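Local coordinates for beta-N-acetylhexosaminidase (Beutenbergia cavernae, PDB 5BU9), which probably hydrolyses terminal non-reducing N-acetyl-D-hexosamine residues in N-acetyl-beta-D-hexosaminides, as a member of glycoside hydrolase family 3, at residues E8-Q13 with S35-N39; E81-V85 with Y151-E155; N129-M134 with A167-S171; I183-G188 with S213-F217. All coordinates share one frame; numbering follows the deposited sequence. Where two conformers were deposited one is given.

Contact 1 (E8-Q13 with S35-N39); sequences EQRVGQ and SHVGN
Gly12 and Val37 meet where the N-terminal helix 7-12 of the TIM-barrel domain docks against the turn between helix 26-35 and barrel strand 39-43; their CA atoms are 4.1 Å apart. His36, with a positive phi of 62°, turns the chain out of helix 26-35 and aims its carbonyl at Gly12, whose CA makes a CH...O contact of 3.1 Å with His36 O. A side chain on Gly12 would run into that same oxygen. The following turn returns a hydrogen bond, Gly38 N to Gly12 O at 3.0 Å, and the amide of Asn39 adds a weak one from ND2 to Gln13 O at 2.9 Å; ND2 also serves Phe15 O, while OD1 accepts from Lys337 NZ. The His36 imidazole meets the helix obliquely, with Glu8 CB 3.7 Å from His36 CD2 and Gln9 CG 3.8 Å from His36 ND1. That ND1 is bonded to Ala68 O. Three waters fill in the seam: one joins Glu8 O to Ser35 O, one joins Gln9 O, His36 O and Gln13 NE2, and a third lies between Gln13 NE2 and Gly38 O. The bend at chi2 of Gln13 (-68°) brings NE2 back to the turn, 3.7 Å from Gly38 CA, while OE1 meets Lys337 NZ. The junction is therefore mostly polar: water, amide N-H groups and the Lys337 ammonium serve the carbonyls of the helix end and the loop.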
loop_
_atom_site.group_PDB
_atom_site.type_symbol
_atom_site.label_atom_id
_atom_site.label_comp_id
_atom_site.label_asym_id
_atom_site.label_seq_id
_atom_site.Cartn_x
_atom_site.Cartn_y
_atom_site.Cartn_z
ATOM N N GLU A 8 -8.825 -10.615 18.326
ATOM C CA GLU A 8 -9.137 -9.216 18.010
ATOM C C GLU A 8 -7.866 -8.480 17.587
ATOM O O GLU A 8 -7.850 -7.753 16.599
ATOM C CB GLU A 8 -9.782 -8.499 19.213
ATOM C CG GLU A 8 -11.241 -8.864 19.488
ATOM C CD GLU A 8 -11.409 -10.232 20.153
ATOM O OE1 GLU A 8 -12.572 -10.689 20.226
ATOM O OE2 GLU A 8 -10.403 -10.856 20.597
ATOM N N GLN A 9 -6.791 -8.697 18.339
ATOM C CA GLN A 9 -5.531 -8.045 18.058
ATOM C C GLN A 9 -4.912 -8.549 16.747
ATOM O O GLN A 9 -4.300 -7.760 16.029
ATOM C CB GLN A 9 -4.576 -8.245 19.227
ATOM C CG GLN A 9 -4.968 -7.443 20.463
ATOM C CD GLN A 9 -4.217 -7.912 21.676
ATOM O OE1 GLN A 9 -3.754 -9.041 21.703
ATOM N NE2 GLN A 9 -4.078 -7.052 22.682
ATOM N N ARG A 10 -5.080 -9.830 16.414
ATOM C CA ARG A 10 -4.533 -10.340 15.150
ATOM C C ARG A 10 -5.274 -9.736 13.957
ATOM O O ARG A 10 -4.648 -9.251 13.010
ATOM C CB ARG A 10 -4.582 -11.874 15.099
ATOM C CG ARG A 10 -3.697 -12.539 16.144
ATOM C CD ARG A 10 -3.433 -14.026 15.868
ATOM N NE ARG A 10 -4.642 -14.849 15.772
ATOM C CZ ARG A 10 -5.300 -15.396 16.803
ATOM N NH1 ARG A 10 -4.903 -15.211 18.048
ATOM N NH2 ARG A 10 -6.376 -16.145 16.592
ATOM N N VAL A 11 -6.603 -9.728 14.020
ATOM C CA VAL A 11 -7.396 -9.040 13.021
ATOM C C VAL A 11 -6.929 -7.578 12.909
ATOM O O VAL A 11 -6.703 -7.068 11.811
ATOM C CB VAL A 11 -8.877 -9.114 13.353
ATOM C CG1 VAL A 11 -9.639 -8.203 12.422
ATOM C CG2 VAL A 11 -9.359 -10.523 13.194
ATOM N N GLY A 12 -6.743 -6.927 14.051
ATOM C CA GLY A 12 -6.309 -5.544 14.083
ATOM C C GLY A 12 -5.036 -5.342 13.295
ATOM O O GLY A 12 -4.869 -4.324 12.631
ATOM N N GLN A 13 -4.148 -6.327 13.303
ATOM C CA GLN A 13 -2.920 -6.195 12.510
ATOM C C GLN A 13 -3.125 -6.167 10.987
ATOM O O GLN A 13 -2.201 -5.783 10.263
ATOM C CB GLN A 13 -1.962 -7.339 12.847
ATOM C CG GLN A 13 -1.497 -7.295 14.238
ATOM C CD GLN A 13 -0.597 -6.114 14.497
ATOM O OE1 GLN A 13 0.367 -5.883 13.764
ATOM N NE2 GLN A 13 -0.916 -5.346 15.535
ATOM N N SER A 35 -10.263 -0.645 18.532
ATOM C CA SER A 35 -10.393 -1.703 17.528
ATOM C C SER A 35 -9.080 -2.487 17.285
ATOM O O SER A 35 -9.025 -3.366 16.434
ATOM C CB SER A 35 -10.913 -1.111 16.209
ATOM O OG SER A 35 -12.272 -0.722 16.325
ATOM N N HIS A 36 -8.031 -2.157 18.024
ATOM C CA HIS A 36 -6.736 -2.858 17.944
ATOM C C HIS A 36 -6.080 -2.748 16.560
ATOM O O HIS A 36 -5.223 -3.575 16.198
ATOM C CB HIS A 36 -6.895 -4.345 18.349
ATOM C CG HIS A 36 -7.732 -4.545 19.577
ATOM N ND1 HIS A 36 -7.233 -4.379 20.852
ATOM C CD2 HIS A 36 -9.043 -4.867 19.723
ATOM C CE1 HIS A 36 -8.205 -4.577 21.732
ATOM N NE2 HIS A 36 -9.308 -4.885 21.075
ATOM N N VAL A 37 -6.458 -1.736 15.784
ATOM C CA VAL A 37 -5.788 -1.509 14.497
ATOM C C VAL A 37 -4.279 -1.303 14.703
ATOM O O VAL A 37 -3.831 -0.573 15.609
ATOM C CB VAL A 37 -6.413 -0.330 13.758
ATOM C CG1 VAL A 37 -5.608 0.018 12.508
ATOM C CG2 VAL A 37 -7.847 -0.694 13.387
ATOM N N GLY A 38 -3.492 -1.979 13.880
ATOM C CA GLY A 38 -2.071 -2.120 14.149
ATOM C C GLY A 38 -1.150 -1.335 13.234
ATOM O O GLY A 38 0.077 -1.368 13.401
ATOM N N ASN A 39 -1.736 -0.596 12.287
ATOM C CA ASN A 39 -0.953 0.155 11.329
ATOM C C ASN A 39 -1.670 1.449 10.993
ATOM O O ASN A 39 -2.891 1.491 11.017
ATOM C CB ASN A 39 -0.719 -0.649 10.053
ATOM C CG ASN A 39 -0.270 -2.070 10.329
ATOM O OD1 ASN A 39 0.866 -2.305 10.723
ATOM N ND2 ASN A 39 -1.173 -3.029 10.123
HETATM O O HOH W 1 -9.986 -5.913 16.739
HETATM O O HOH W 2 -3.260 -5.497 16.981
HETATM O O HOH W 3 0.693 -2.848 15.792
#

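Contact 2 (E81-V85 with Y151-E155); sequences EGGNV and YFHRE
Arg154 meets Glu81 side-on, giving NE to OE1 and NH2 to OE2, both at 2.8 Å, so that one salt bridge ties the loop 151-155 to the end of barrel strand 75-82. There Glu81 and Gly82 face Val85 as a classic beta bulge, and Gly82 to Val85 form a type II' turn. Carboxylate and guanidinium are nearly coplanar, 20° apart, and each oxygen offers its syn lone pair; the NE bond lies in the guanidinium plane, the NH2 bond tilts out of it. A bend at chi3 (67°) turns the otherwise extended arginine toward the acid. Val85 CG2 rests over one guanidinium face, 3.5 Å from Arg154 NE. Glu81 OE2 has a second cationic partner, Lys184, and Arg154 NH2 also reaches a bound glycerol, probably from the crystallisation liquor but possibly marking the sugar pocket. Putting an alanine at Arg154 would remove both nitrogens and would probably leave Glu81 OE1 without its charged mate, Lys184 alone steadying the acid, and a gap beside Val85. Asn84 and Phe152 cross at about a right angle, with the amide nitrogen at the edge of the phenyl ring, whose one face is covered by Tyr151 CD2. A water joins Asn84 N to Phe152 O. Phe152 O also accepts Asn84 ND2 at 2.8 Å and 163°, the donor standing above the carbonyl plane.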
loop_
_atom_site.group_PDB
_atom_site.type_symbol
_atom_site.label_atom_id
_atom_site.label_comp_id
_atom_site.label_asym_id
_atom_site.label_seq_id
_atom_site.Cartn_x
_atom_site.Cartn_y
_atom_site.Cartn_z
ATOM N N GLU A 81 5.804 9.341 -3.076
ATOM C CA GLU A 81 6.335 8.935 -4.389
ATOM C C GLU A 81 7.229 10.008 -4.962
ATOM O O GLU A 81 8.242 9.706 -5.592
ATOM C CB GLU A 81 5.209 8.653 -5.405
ATOM C CG GLU A 81 4.235 7.525 -5.028
ATOM C CD GLU A 81 3.007 7.495 -5.930
ATOM O OE1 GLU A 81 3.073 7.930 -7.101
ATOM O OE2 GLU A 81 1.946 7.068 -5.456
ATOM N N GLY A 82 6.829 11.265 -4.747
ATOM C CA GLY A 82 7.398 12.397 -5.461
ATOM C C GLY A 82 6.424 13.047 -6.443
ATOM O O GLY A 82 5.419 12.433 -6.842
ATOM N N GLY A 83 6.708 14.302 -6.805
ATOM C CA GLY A 83 5.935 14.999 -7.815
ATOM C C GLY A 83 4.498 15.277 -7.386
ATOM O O GLY A 83 4.252 15.961 -6.393
ATOM N N ASN A 84 3.542 14.753 -8.137
ATOM C CA ASN A 84 2.125 14.952 -7.829
ATOM C C ASN A 84 1.665 14.134 -6.619
ATOM O O ASN A 84 0.552 14.320 -6.148
ATOM C CB ASN A 84 1.272 14.612 -9.059
ATOM C CG ASN A 84 1.429 15.654 -10.167
ATOM O OD1 ASN A 84 1.296 16.842 -9.929
ATOM N ND2 ASN A 84 1.740 15.205 -11.367
ATOM N N VAL A 85 2.503 13.229 -6.118
ATOM C CA VAL A 85 2.129 12.442 -4.932
ATOM C C VAL A 85 3.244 12.509 -3.882
ATOM O O VAL A 85 4.156 11.669 -3.831
ATOM C CB VAL A 85 1.798 10.961 -5.288
ATOM C CG1 VAL A 85 1.393 10.178 -4.017
ATOM C CG2 VAL A 85 0.655 10.868 -6.335
ATOM N N TYR A 151 -1.222 10.179 -16.408
ATOM C CA TYR A 151 -1.706 11.559 -16.359
ATOM C C TYR A 151 -0.890 12.397 -15.373
ATOM O O TYR A 151 -0.664 13.576 -15.605
ATOM C CB TYR A 151 -3.198 11.598 -15.968
ATOM C CG TYR A 151 -3.757 12.999 -15.921
ATOM C CD1 TYR A 151 -4.134 13.667 -17.098
ATOM C CD2 TYR A 151 -3.903 13.670 -14.703
ATOM C CE1 TYR A 151 -4.619 14.976 -17.051
ATOM C CE2 TYR A 151 -4.387 14.969 -14.653
ATOM C CZ TYR A 151 -4.745 15.618 -15.820
ATOM O OH TYR A 151 -5.234 16.901 -15.746
ATOM N N PHE A 152 -0.449 11.756 -14.290
ATOM C CA PHE A 152 0.208 12.417 -13.174
ATOM C C PHE A 152 1.718 12.223 -13.163
ATOM O O PHE A 152 2.376 12.595 -12.192
ATOM C CB PHE A 152 -0.366 11.894 -11.851
ATOM C CG PHE A 152 -1.762 12.379 -11.547
ATOM C CD1 PHE A 152 -2.000 13.730 -11.257
ATOM C CD2 PHE A 152 -2.834 11.481 -11.526
ATOM C CE1 PHE A 152 -3.279 14.175 -10.956
ATOM C CE2 PHE A 152 -4.125 11.911 -11.236
ATOM C CZ PHE A 152 -4.353 13.273 -10.943
ATOM N N HIS A 153 2.257 11.610 -14.216
ATOM C CA HIS A 153 3.708 11.362 -14.330
ATOM C C HIS A 153 4.246 10.510 -13.173
ATOM O O HIS A 153 5.357 10.746 -12.702
ATOM C CB HIS A 153 4.487 12.681 -14.405
ATOM C CG HIS A 153 3.896 13.672 -15.361
ATOM N ND1 HIS A 153 3.616 13.358 -16.674
ATOM C CD2 HIS A 153 3.490 14.953 -15.188
ATOM C CE1 HIS A 153 3.071 14.404 -17.269
ATOM N NE2 HIS A 153 2.985 15.387 -16.389
ATOM N N ARG A 154 3.460 9.519 -12.733
ATOM C CA ARG A 154 3.853 8.668 -11.605
ATOM C C ARG A 154 4.574 7.399 -12.022
ATOM O O ARG A 154 5.005 6.643 -11.159
ATOM C CB ARG A 154 2.642 8.290 -10.777
ATOM C CG ARG A 154 1.953 9.485 -10.177
ATOM C CD ARG A 154 0.576 9.038 -9.680
ATOM N NE ARG A 154 0.633 8.110 -8.545
ATOM C CZ ARG A 154 -0.418 7.423 -8.085
ATOM N NH1 ARG A 154 -1.601 7.537 -8.674
ATOM N NH2 ARG A 154 -0.294 6.604 -7.051
ATOM N N GLU A 155 4.712 7.191 -13.333
ATOM C CA GLU A 155 5.422 6.044 -13.900
ATOM C C GLU A 155 6.903 6.410 -14.027
ATOM O O GLU A 155 7.235 7.574 -14.212
ATOM C CB GLU A 155 4.849 5.631 -15.285
ATOM C CG GLU A 155 5.314 6.518 -16.518
ATOM C CD GLU A 155 4.488 7.796 -16.676
ATOM O OE1 GLU A 155 3.702 8.116 -15.763
ATOM O OE2 GLU A 155 4.625 8.496 -17.697
HETATM O O HOH W 4 5.057 7.862 -8.645
HETATM O O HOH W 5 3.968 12.633 -9.923
#

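Contact 3 (N129-M134 with A167-S171); sequences NLAPVM and ANAFS
Pro132, Ala131 and Met134 press against one side of helix 160-176, joining the loop that leaves barrel strand 128-129 to the helix preceding the next strand, 180-186, in the TIM barrel. The apolar contacts dominate. Pro132 follows a cis peptide bond, and its ring enters between Ala167 and Phe170, with CG 3.5 Å from Ala167 CB and CB 3.7 Å from Phe170 CD1. Met134, present as selenomethionine, sets its CE 3.6 Å from the same Ala167 CB, so this small methyl is shared by two partners. Ala131 CB adds 3.9 Å to Phe170 CE1. Phe170 reaches the loop because its CG stands opposite the backbone N (chi1 175°), sending the ring off the helix alongside the proline; Trp117 of helix 107-123 also touches it. Polar groups meet carbon rather than each other. Asn129 ND2 sits at the edge of the Phe170 ring, 3.5 Å from CZ, its amide plane inclined to the ring by 42°, while its OD1 takes a bond from Gln80 N. Ser171 OG packs on Pro132 CD at 3.3 Å and is hydrogen-bonded to Thr181 OG1. No hydrogen bond spans the two segments: the helix is held to the loop by buried close packing, and the polar groups along the seam find their partners largely in neighbouring strands.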
loop_
_atom_site.group_PDB
_atom_site.type_symbol
_atom_site.label_atom_id
_atom_site.label_comp_id
_atom_site.label_asym_id
_atom_site.label_seq_id
_atom_site.Cartn_x
_atom_site.Cartn_y
_atom_site.Cartn_z
ATOM N N ASN A 129 6.947 3.318 3.086
ATOM C CA ASN A 129 6.540 4.181 1.968
ATOM C C ASN A 129 5.641 3.394 1.008
ATOM O O ASN A 129 6.021 2.320 0.538
ATOM C CB ASN A 129 7.777 4.728 1.235
ATOM C CG ASN A 129 7.469 5.943 0.352
ATOM O OD1 ASN A 129 6.332 6.382 0.258
ATOM N ND2 ASN A 129 8.512 6.498 -0.298
ATOM N N LEU A 130 4.451 3.917 0.718
ATOM C CA LEU A 130 3.610 3.305 -0.317
ATOM C C LEU A 130 4.103 3.788 -1.692
ATOM O O LEU A 130 3.492 4.644 -2.361
ATOM C CB LEU A 130 2.113 3.621 -0.087
ATOM C CG LEU A 130 1.559 3.332 1.314
ATOM C CD1 LEU A 130 0.036 3.424 1.303
ATOM C CD2 LEU A 130 1.993 1.961 1.838
ATOM N N ALA A 131 5.226 3.206 -2.099
ATOM C CA ALA A 131 5.956 3.563 -3.320
ATOM C C ALA A 131 7.116 2.570 -3.324
ATOM O O ALA A 131 7.432 2.047 -2.278
ATOM C CB ALA A 131 6.445 5.040 -3.276
ATOM N N PRO A 132 7.773 2.314 -4.470
ATOM C CA PRO A 132 7.613 2.956 -5.773
ATOM C C PRO A 132 6.484 2.363 -6.610
ATOM O O PRO A 132 6.139 1.197 -6.468
ATOM C CB PRO A 132 8.961 2.694 -6.440
ATOM C CG PRO A 132 9.345 1.293 -5.903
ATOM C CD PRO A 132 8.822 1.266 -4.493
ATOM N N VAL A 133 5.934 3.187 -7.490
ATOM C CA VAL A 133 5.060 2.744 -8.578
ATOM C C VAL A 133 5.827 1.905 -9.594
ATOM O O VAL A 133 6.755 2.384 -10.232
ATOM C CB VAL A 133 4.418 3.954 -9.271
ATOM C CG1 VAL A 133 3.758 3.551 -10.550
ATOM C CG2 VAL A 133 3.426 4.629 -8.347
HETATM N N MSE A 134 5.438 0.653 -9.765
HETATM C CA MSE A 134 6.073 -0.171 -10.787
HETATM C C MSE A 134 5.110 -0.496 -11.921
HETATM O O MSE A 134 5.347 -1.419 -12.701
HETATM C CB MSE A 134 6.632 -1.444 -10.168
HETATM C CG MSE A 134 7.659 -1.133 -9.096
HETATM SE SE MSE A 134 8.798 -2.644 -8.668
HETATM C CE MSE A 134 10.028 -2.495 -10.184
ATOM N N ALA A 167 12.760 1.853 -10.052
ATOM C CA ALA A 167 11.981 1.612 -8.838
ATOM C C ALA A 167 12.812 0.809 -7.848
ATOM O O ALA A 167 12.739 1.045 -6.636
ATOM C CB ALA A 167 10.656 0.902 -9.138
ATOM N N ASN A 168 13.626 -0.116 -8.348
ATOM C CA ASN A 168 14.437 -0.933 -7.440
ATOM C C ASN A 168 15.547 -0.094 -6.803
ATOM O O ASN A 168 15.967 -0.359 -5.675
ATOM C CB ASN A 168 15.046 -2.143 -8.160
ATOM C CG ASN A 168 14.030 -3.217 -8.439
ATOM O OD1 ASN A 168 12.925 -3.195 -7.886
ATOM N ND2 ASN A 168 14.391 -4.170 -9.301
ATOM N N ALA A 169 16.011 0.910 -7.543
ATOM C CA ALA A 169 17.016 1.827 -7.047
ATOM C C ALA A 169 16.372 2.633 -5.927
ATOM O O ALA A 169 16.940 2.777 -4.850
ATOM C CB ALA A 169 17.503 2.717 -8.141
ATOM N N PHE A 170 15.152 3.108 -6.185
ATOM C CA PHE A 170 14.394 3.920 -5.221
ATOM C C PHE A 170 14.185 3.105 -3.943
ATOM O O PHE A 170 14.461 3.580 -2.856
ATOM C CB PHE A 170 13.067 4.380 -5.873
ATOM C CG PHE A 170 12.105 5.136 -4.962
ATOM C CD1 PHE A 170 11.240 4.457 -4.106
ATOM C CD2 PHE A 170 11.980 6.517 -5.060
ATOM C CE1 PHE A 170 10.323 5.137 -3.325
ATOM C CE2 PHE A 170 11.059 7.198 -4.285
ATOM C CZ PHE A 170 10.225 6.504 -3.406
ATOM N N SER A 171 13.743 1.865 -4.097
ATOM C CA SER A 171 13.516 0.972 -2.966
ATOM C C SER A 171 14.803 0.790 -2.169
ATOM O O SER A 171 14.801 0.880 -0.939
ATOM C CB SER A 171 12.983 -0.403 -3.445
ATOM O OG SER A 171 11.654 -0.326 -3.924
#

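Contact 4 (I183-G188 with S213-F217); sequences IKHFPG and SVQAF
Phe217 of helix 212-222 inserts its ring into the curl of the KHFPG motif at the end of barrel strand 180-186, a segment characteristic of bacterial family 3 N-acetylhexosaminidases. Around it, Phe186 turns its edge to the face of Phe217 in an offset edge-to-face pair, Phe186 CD1 being 3.5 Å from Phe217 CG and the planes 69° apart. Phe186 CA lies over a face of the Phe217 ring, 4.1 Å from its centroid. Along the rim come Ile183 CD1, 3.7 Å from Phe217 CD1, and His185 N, 3.4 Å from Phe217 CZ. With a serine at Phe217, the core of this curl would probably be left unfilled and Phe186 would lose its aromatic partner. Cis peptide bonds before His185 and Pro187 shape the curl. Phe186 swings clear of its own backbone N (chi1 -171°) toward Ile250 and Leu254 of helix 248-258. On the other side of the chain, Lys184 NZ, already paired with Leu130 O and Glu81, and His185 NE2 are hydrogen-bonded to a glycerol, probably from the crystallisation liquor, that may mark the sugar site; Asp135 holds His185 through ND1. From the helix, Val214 CG2 packs against Pro187, 3.7 Å from Pro187 O.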
loop_
_atom_site.group_PDB
_atom_site.type_symbol
_atom_site.label_atom_id
_atom_site.label_comp_id
_atom_site.label_asym_id
_atom_site.label_seq_id
_atom_site.Cartn_x
_atom_site.Cartn_y
_atom_site.Cartn_z
ATOM N N ILE A 183 5.658 -1.980 -3.458
ATOM C CA ILE A 183 5.574 -1.763 -4.910
ATOM C C ILE A 183 4.092 -1.808 -5.306
ATOM O O ILE A 183 3.318 -2.593 -4.748
ATOM C CB ILE A 183 6.453 -2.776 -5.693
ATOM C CG1 ILE A 183 6.072 -4.210 -5.377
ATOM C CG2 ILE A 183 7.926 -2.585 -5.338
ATOM C CD1 ILE A 183 6.740 -5.176 -6.309
ATOM N N LYS A 184 3.675 -0.930 -6.211
ATOM C CA LYS A 184 2.240 -0.777 -6.520
ATOM C C LYS A 184 2.062 -0.418 -8.014
ATOM O O LYS A 184 3.011 0.091 -8.620
ATOM C CB LYS A 184 1.644 0.281 -5.602
ATOM C CG LYS A 184 2.181 1.704 -5.803
ATOM C CD LYS A 184 1.610 2.586 -4.701
ATOM C CE LYS A 184 1.800 4.053 -4.989
ATOM N NZ LYS A 184 1.338 4.942 -3.846
ATOM N N HIS A 185 0.919 -0.704 -8.642
ATOM C CA HIS A 185 -0.236 -1.409 -8.084
ATOM C C HIS A 185 -0.488 -2.683 -8.881
ATOM O O HIS A 185 -0.931 -2.620 -10.022
ATOM C CB HIS A 185 -1.515 -0.538 -8.148
ATOM C CG HIS A 185 -1.318 0.892 -7.759
ATOM N ND1 HIS A 185 -0.579 1.777 -8.516
ATOM C CD2 HIS A 185 -1.804 1.606 -6.712
ATOM C CE1 HIS A 185 -0.604 2.969 -7.943
ATOM N NE2 HIS A 185 -1.348 2.897 -6.849
ATOM N N PHE A 186 -0.239 -3.831 -8.274
ATOM C CA PHE A 186 -0.278 -5.108 -8.971
ATOM C C PHE A 186 -1.711 -5.460 -9.387
ATOM O O PHE A 186 -2.640 -5.319 -8.593
ATOM C CB PHE A 186 0.309 -6.199 -8.064
ATOM C CG PHE A 186 0.506 -7.489 -8.742
ATOM C CD1 PHE A 186 1.709 -7.773 -9.358
ATOM C CD2 PHE A 186 -0.500 -8.432 -8.767
ATOM C CE1 PHE A 186 1.926 -8.978 -9.992
ATOM C CE2 PHE A 186 -0.293 -9.671 -9.420
ATOM C CZ PHE A 186 0.916 -9.929 -10.030
ATOM N N PRO A 187 -1.901 -5.942 -10.620
ATOM C CA PRO A 187 -0.886 -6.325 -11.627
ATOM C C PRO A 187 -0.465 -5.223 -12.607
ATOM O O PRO A 187 0.259 -5.505 -13.577
ATOM C CB PRO A 187 -1.581 -7.469 -12.394
ATOM C CG PRO A 187 -3.060 -7.072 -12.354
ATOM C CD PRO A 187 -3.265 -6.377 -10.993
ATOM N N GLY A 188 -0.869 -3.989 -12.347
ATOM C CA GLY A 188 -0.477 -2.862 -13.180
ATOM C C GLY A 188 -1.633 -1.921 -13.487
ATOM O O GLY A 188 -2.646 -2.317 -14.046
ATOM N N SER A 213 4.171 -4.882 -17.181
ATOM C CA SER A 213 3.976 -4.459 -15.791
ATOM C C SER A 213 4.146 -5.650 -14.845
ATOM O O SER A 213 4.831 -5.545 -13.833
ATOM C CB SER A 213 2.611 -3.810 -15.587
ATOM O OG SER A 213 1.572 -4.745 -15.791
ATOM N N VAL A 214 3.582 -6.793 -15.206
ATOM C CA VAL A 214 3.791 -7.999 -14.410
ATOM C C VAL A 214 5.273 -8.386 -14.385
ATOM O O VAL A 214 5.783 -8.783 -13.351
ATOM C CB VAL A 214 2.949 -9.142 -14.916
ATOM C CG1 VAL A 214 3.159 -10.367 -14.035
ATOM C CG2 VAL A 214 1.496 -8.723 -14.887
ATOM N N GLN A 215 5.973 -8.231 -15.504
ATOM C CA GLN A 215 7.420 -8.444 -15.514
ATOM C C GLN A 215 8.136 -7.430 -14.592
ATOM O O GLN A 215 9.090 -7.756 -13.909
ATOM C CB GLN A 215 7.962 -8.336 -16.931
ATOM C CG GLN A 215 7.578 -9.481 -17.862
ATOM C CD GLN A 215 7.712 -9.060 -19.324
ATOM O OE1 GLN A 215 8.611 -8.286 -19.680
ATOM N NE2 GLN A 215 6.800 -9.538 -20.172
ATOM N N ALA A 216 7.666 -6.194 -14.559
ATOM C CA ALA A 216 8.257 -5.207 -13.654
ATOM C C ALA A 216 8.080 -5.636 -12.206
ATOM O O ALA A 216 9.006 -5.509 -11.434
ATOM C CB ALA A 216 7.639 -3.819 -13.869
ATOM N N PHE A 217 6.877 -6.118 -11.847
ATOM C CA PHE A 217 6.602 -6.470 -10.448
ATOM C C PHE A 217 7.465 -7.643 -10.067
ATOM O O PHE A 217 8.001 -7.656 -8.964
ATOM C CB PHE A 217 5.111 -6.764 -10.201
ATOM C CG PHE A 217 4.266 -5.523 -10.177
ATOM C CD1 PHE A 217 4.399 -4.607 -9.150
ATOM C CD2 PHE A 217 3.405 -5.233 -11.207
ATOM C CE1 PHE A 217 3.654 -3.433 -9.107
ATOM C CE2 PHE A 217 2.638 -4.053 -11.187
ATOM C CZ PHE A 217 2.774 -3.152 -10.131
#

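From the N terminus, contact 1 closes first, joining helix 7-12 to the turn that enters strand 39-43, before any other contact opens. Contacts 2 and 3 then cross: 81-85 waits for 151-155, while 129-134 begins in between and closes on 167-171. Contact 4 follows both, closing 183-188 on helix 212-222. Contact 1 lies across the chain's centre from the other three, its centre about 31 Å from that of contact 2. Those three touch around Lys184, which pairs with Glu81 and Leu130 O, while Met134 N probably bonds to Lys184 O. Together they tie neighbouring barrel strands and their loops to helices 160-176 and 212-222; contacts 2 and 4 also border the glycerol.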